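PDB 4R1H: Lmo0741 protein from Listeria monocytogenes, which is a GntR family transcriptional regulator that probably binds DNA through a winged helix-turn-helix domain. Local coordinates for the interface of chains A and B. Numbering follows the deposited sequence. Chains: chain A/B, Lmo0741 protein.

Contact 1: the interface of chains A and B. Residues chain A 25, 86, 90; chain B 104, 106, 110, 114.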
# COMPACT_ATOMS: atom_id res chain seq x y z
N VAL A 25 -11.88 -13.93 -6.20
CA VAL A 25 -12.37 -13.72 -4.83
C VAL A 25 -13.75 -13.09 -4.83
O VAL A 25 -14.62 -13.49 -4.03
CB VAL A 25 -11.32 -12.92 -4.04
CG1 VAL A 25 -11.90 -12.45 -2.70
CG2 VAL A 25 -10.13 -13.83 -3.79
N GLU A 86 -8.48 -15.73 -0.77
CA GLU A 86 -9.04 -14.52 -0.11
C GLU A 86 -8.34 -14.23 1.21
O GLU A 86 -7.88 -13.08 1.47
CB GLU A 86 -10.52 -14.65 0.11
CG GLU A 86 -11.13 -13.37 0.72
CD GLU A 86 -12.61 -13.49 1.02
OE1 GLU A 86 -13.31 -14.33 0.35
OE2 GLU A 86 -13.15 -12.87 1.91
N ALA A 90 -6.17 -10.82 1.95
CA ALA A 90 -6.72 -9.93 3.01
C ALA A 90 -5.72 -9.84 4.17
O ALA A 90 -5.51 -8.75 4.75
CB ALA A 90 -8.04 -10.41 3.52
N LEU B 104 -11.97 -6.77 -3.20
CA LEU B 104 -12.05 -8.20 -3.01
C LEU B 104 -13.48 -8.63 -2.54
O LEU B 104 -13.70 -9.80 -2.23
CB LEU B 104 -11.11 -8.61 -1.92
CG LEU B 104 -9.66 -8.30 -2.17
CD1 LEU B 104 -8.89 -8.72 -0.94
CD2 LEU B 104 -9.25 -9.05 -3.40
N ILE B 106 -14.99 -7.49 0.30
CA ILE B 106 -15.07 -7.66 1.74
C ILE B 106 -15.76 -6.42 2.28
O ILE B 106 -15.32 -5.28 2.07
CB ILE B 106 -13.67 -7.81 2.34
CG1 ILE B 106 -13.01 -9.04 1.74
CG2 ILE B 106 -13.76 -7.93 3.84
CD1 ILE B 106 -11.64 -9.30 2.25
N LYS B 110 -16.57 -6.95 7.94
CA LYS B 110 -15.52 -7.98 7.80
C LYS B 110 -14.09 -7.34 7.74
O LYS B 110 -13.14 -7.92 8.22
CB LYS B 110 -15.75 -8.89 6.62
CG LYS B 110 -14.92 -10.14 6.69
CD LYS B 110 -15.53 -11.24 5.83
CE LYS B 110 -14.73 -12.51 5.86
NZ LYS B 110 -15.63 -13.58 5.26
N TRP B 114 -11.10 -8.24 10.29
CA TRP B 114 -9.70 -8.45 9.92
C TRP B 114 -8.73 -7.57 10.80
O TRP B 114 -7.72 -8.04 11.27
CB TRP B 114 -9.49 -8.13 8.43
CG TRP B 114 -9.68 -9.37 7.63
CD1 TRP B 114 -10.76 -9.70 6.84
CD2 TRP B 114 -8.77 -10.41 7.50
NE1 TRP B 114 -10.57 -10.95 6.27
CE2 TRP B 114 -9.37 -11.41 6.67
CE3 TRP B 114 -7.52 -10.67 8.04
CZ2 TRP B 114 -8.75 -12.59 6.38
CZ3 TRP B 114 -6.94 -11.86 7.77
CH2 TRP B 114 -7.54 -12.81 6.94
O HOH W 1 -15.59 -13.27 2.50
O HOH W 2 -11.89 -12.45 4.23

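Contact 2: the interface of chains A and B. Residues chain A 94-95, 98, 108, 111; chain B 114-116, 118-119.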
# COMPACT_ATOMS: atom_id res chain seq x y z
N THR A 94 -4.06 -6.32 5.44
CA THR A 94 -4.33 -5.92 6.82
C THR A 94 -2.99 -5.79 7.60
O THR A 94 -2.81 -4.75 8.30
CB THR A 94 -5.27 -6.87 7.49
OG1 THR A 94 -6.46 -6.97 6.71
CG2 THR A 94 -5.67 -6.37 8.83
N GLU A 95 -2.08 -6.75 7.49
CA GLU A 95 -0.79 -6.66 8.18
C GLU A 95 -0.05 -5.39 7.72
O GLU A 95 0.52 -4.65 8.57
CB GLU A 95 0.09 -7.88 7.90
CG GLU A 95 -0.36 -9.12 8.61
CD GLU A 95 0.37 -10.37 8.09
OE1 GLU A 95 0.97 -10.34 6.97
OE2 GLU A 95 0.29 -11.34 8.83
N ILE A 98 -1.94 -2.21 9.25
CA ILE A 98 -1.62 -2.11 10.67
C ILE A 98 -0.15 -1.68 10.87
O ILE A 98 0.13 -0.83 11.77
CB ILE A 98 -1.98 -3.40 11.40
CG1 ILE A 98 -3.51 -3.55 11.39
CG2 ILE A 98 -1.42 -3.35 12.84
CD1 ILE A 98 -3.89 -4.90 11.86
N LYS A 108 -4.04 0.32 18.27
CA LYS A 108 -5.04 -0.52 17.59
C LYS A 108 -6.45 0.05 17.71
O LYS A 108 -7.23 -0.00 16.77
CB LYS A 108 -5.02 -1.96 18.13
CG LYS A 108 -6.01 -2.92 17.53
CD LYS A 108 -5.88 -3.01 15.99
CE LYS A 108 -4.91 -4.07 15.50
NZ LYS A 108 -5.33 -5.35 15.92
N ILE A 111 -6.77 2.79 15.26
CA ILE A 111 -6.81 2.21 13.89
C ILE A 111 -8.23 1.75 13.55
O ILE A 111 -8.77 2.05 12.48
CB ILE A 111 -5.80 1.04 13.69
CG1 ILE A 111 -4.39 1.54 13.86
CG2 ILE A 111 -5.96 0.42 12.26
CD1 ILE A 111 -3.31 0.47 13.92
N TRP B 114 -11.10 -8.24 10.29
CA TRP B 114 -9.70 -8.45 9.92
C TRP B 114 -8.73 -7.57 10.80
O TRP B 114 -7.72 -8.04 11.27
CB TRP B 114 -9.49 -8.13 8.43
CG TRP B 114 -9.68 -9.37 7.63
CD1 TRP B 114 -10.76 -9.70 6.84
CD2 TRP B 114 -8.77 -10.41 7.50
NE1 TRP B 114 -10.57 -10.95 6.27
CE2 TRP B 114 -9.37 -11.41 6.67
CE3 TRP B 114 -7.52 -10.67 8.04
CZ2 TRP B 114 -8.75 -12.59 6.38
CZ3 TRP B 114 -6.94 -11.86 7.77
CH2 TRP B 114 -7.54 -12.81 6.94
N VAL B 115 -9.08 -6.30 10.93
CA VAL B 115 -8.19 -5.37 11.67
C VAL B 115 -8.11 -5.79 13.12
O VAL B 115 -7.02 -5.76 13.74
CB VAL B 115 -8.70 -3.94 11.52
CG1 VAL B 115 -7.96 -3.09 12.50
CG2 VAL B 115 -8.62 -3.44 10.10
N LYS B 116 -9.25 -6.21 13.71
CA LYS B 116 -9.24 -6.71 15.09
C LYS B 116 -8.43 -7.95 15.27
O LYS B 116 -7.73 -8.13 16.29
CB LYS B 116 -10.67 -6.94 15.61
CG LYS B 116 -11.36 -5.61 15.83
CD LYS B 116 -12.85 -5.85 16.24
CE LYS B 116 -13.59 -4.52 16.53
NZ LYS B 116 -15.09 -4.69 16.72
N VAL B 118 -5.86 -9.22 13.35
CA VAL B 118 -4.44 -9.20 13.03
C VAL B 118 -3.58 -8.45 14.08
O VAL B 118 -3.83 -7.30 14.41
CB VAL B 118 -4.25 -8.64 11.61
CG1 VAL B 118 -2.81 -8.31 11.30
CG2 VAL B 118 -4.85 -9.64 10.60
N GLU B 119 -2.56 -9.11 14.62
CA GLU B 119 -1.75 -8.41 15.67
C GLU B 119 -0.65 -7.50 15.09
O GLU B 119 0.24 -7.97 14.41
CB GLU B 119 -1.20 -9.43 16.68
CG GLU B 119 -2.31 -10.12 17.50
CD GLU B 119 -3.03 -9.18 18.49
OE1 GLU B 119 -3.08 -9.50 19.69
OE2 GLU B 119 -3.54 -8.11 18.08

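Contact 1: the interface of chains A and B
The indole of B:Trp114 meets chain A over one face: the methyl of A:Ala90 sits 3.5 Å above the ring plane, offset toward the rim, and makes a CH-pi contact with both rings. CB comes nearest to CE2 of the indole, at 3.6 Å. Alanine suits this place on helix 79-103 because a lone methyl lets the broad ring settle close to the helix backbone. At the ring edge, in the plane of the indole, lies water 2. The indole NE1 bonds this water at 2.9 Å with an angle of 161° at the hydrogen, and the water in turn meets the carboxylate OE2 of A:Glu86 at 2.7 Å. Tryptophan thus offers both a flat apolar face and an N-H. The same OE2 is shared by water 1, which lies 2.8 Å from the ammonium NZ of B:Lys110. Glutamate and lysine are joined through solvent rather than by a direct bond, although their opposite charges probably still attract.

A:Glu86 is fully stretched, with CG anti to the backbone N (chi1 -177°), which carries the carboxylate out from the helix to meet B:Ile106 tip to tip. The CG1 and CD1 of B:Ile106 lie against OE2, and CD1 also touches CB of A:Ala90 at 4.0 Å, which places the branched side chain against both the acid and the alanine. At the outer end A:Val25, the last residue of helix 12-25, crosses B:Leu104 obliquely, two apolar side chains suited to a contact without polar bonds. The A:Val25 CG1 methyl rests 4.0 Å from CB of B:Leu104 and 3.2 Å from that residue's carbonyl O.

Contact 2: the interface of chains A and B
Helix 108-117 of chain B and the residues just after it pack against the long helix 79-103 and helix 108-117 of chain A, in a two-fold interface. A:Lys108, the first residue of its helix, reaches the C-terminal end of the partner's equivalent helix. Its NZ donates a hydrogen bond to the carbonyl O of B:Val115 at 2.8 Å. A second runs from NZ of A:Lys108 to the carbonyl O of B:Val118 at 2.9 Å. The first carbonyl receives NZ in its own plane, with a C=O...N angle of 156°; the second receives it tilted 28° from the plane. Lysine suits this spot because carbonyls at a helix's C-terminal end would probably favour a positive group, and a long, flexible chain can reach them. CG leaves anti to the backbone N (chi1 179°), and bends at the next three torsions bring NZ to both carbonyls; the side chain runs past B:Val115 in the opposite direction. B:Glu119 may add a long salt bridge, but it is poorly ordered.

The apolar part centres on B:Val118, whose beta-branching points two methyls at different neighbours. CG1 meets CD1 of A:Ile98, whose longer branch reaches it at 3.6 Å, and the CG methylene of A:Glu95 at 3.7 Å, while CG2 faces the small CG2 methyl of A:Thr94. That threonine methyl also lies 3.9 Å from CA of B:Val115. On the other flank, CG2 of A:Ile111 touches CG1 of B:Val115. The site ties the residues just after helix 108-117 to the partner, and would help hold the chains together if this deposited pair is the dimer typical of GntR regulators.

The centres of the C-alpha atoms of contact 1 and contact 2 lie about 13 Å apart. Both draw on helix 79-103 of chain A and helix 108-117 of chain B, and B:Trp114 belongs to both. Contact 1 lies nearer the start of the long helix and includes the end of helix 12-25, whereas contact 2 takes in its later turns and the residues after the partner's last helix. Two-fold symmetry repeats each with the chains exchanged. Together they are two parts of one interface that probably fixes how the two winged helix-turn-helix domains are placed, which would suit a dimeric DNA-binding regulator, as GntR proteins usually are.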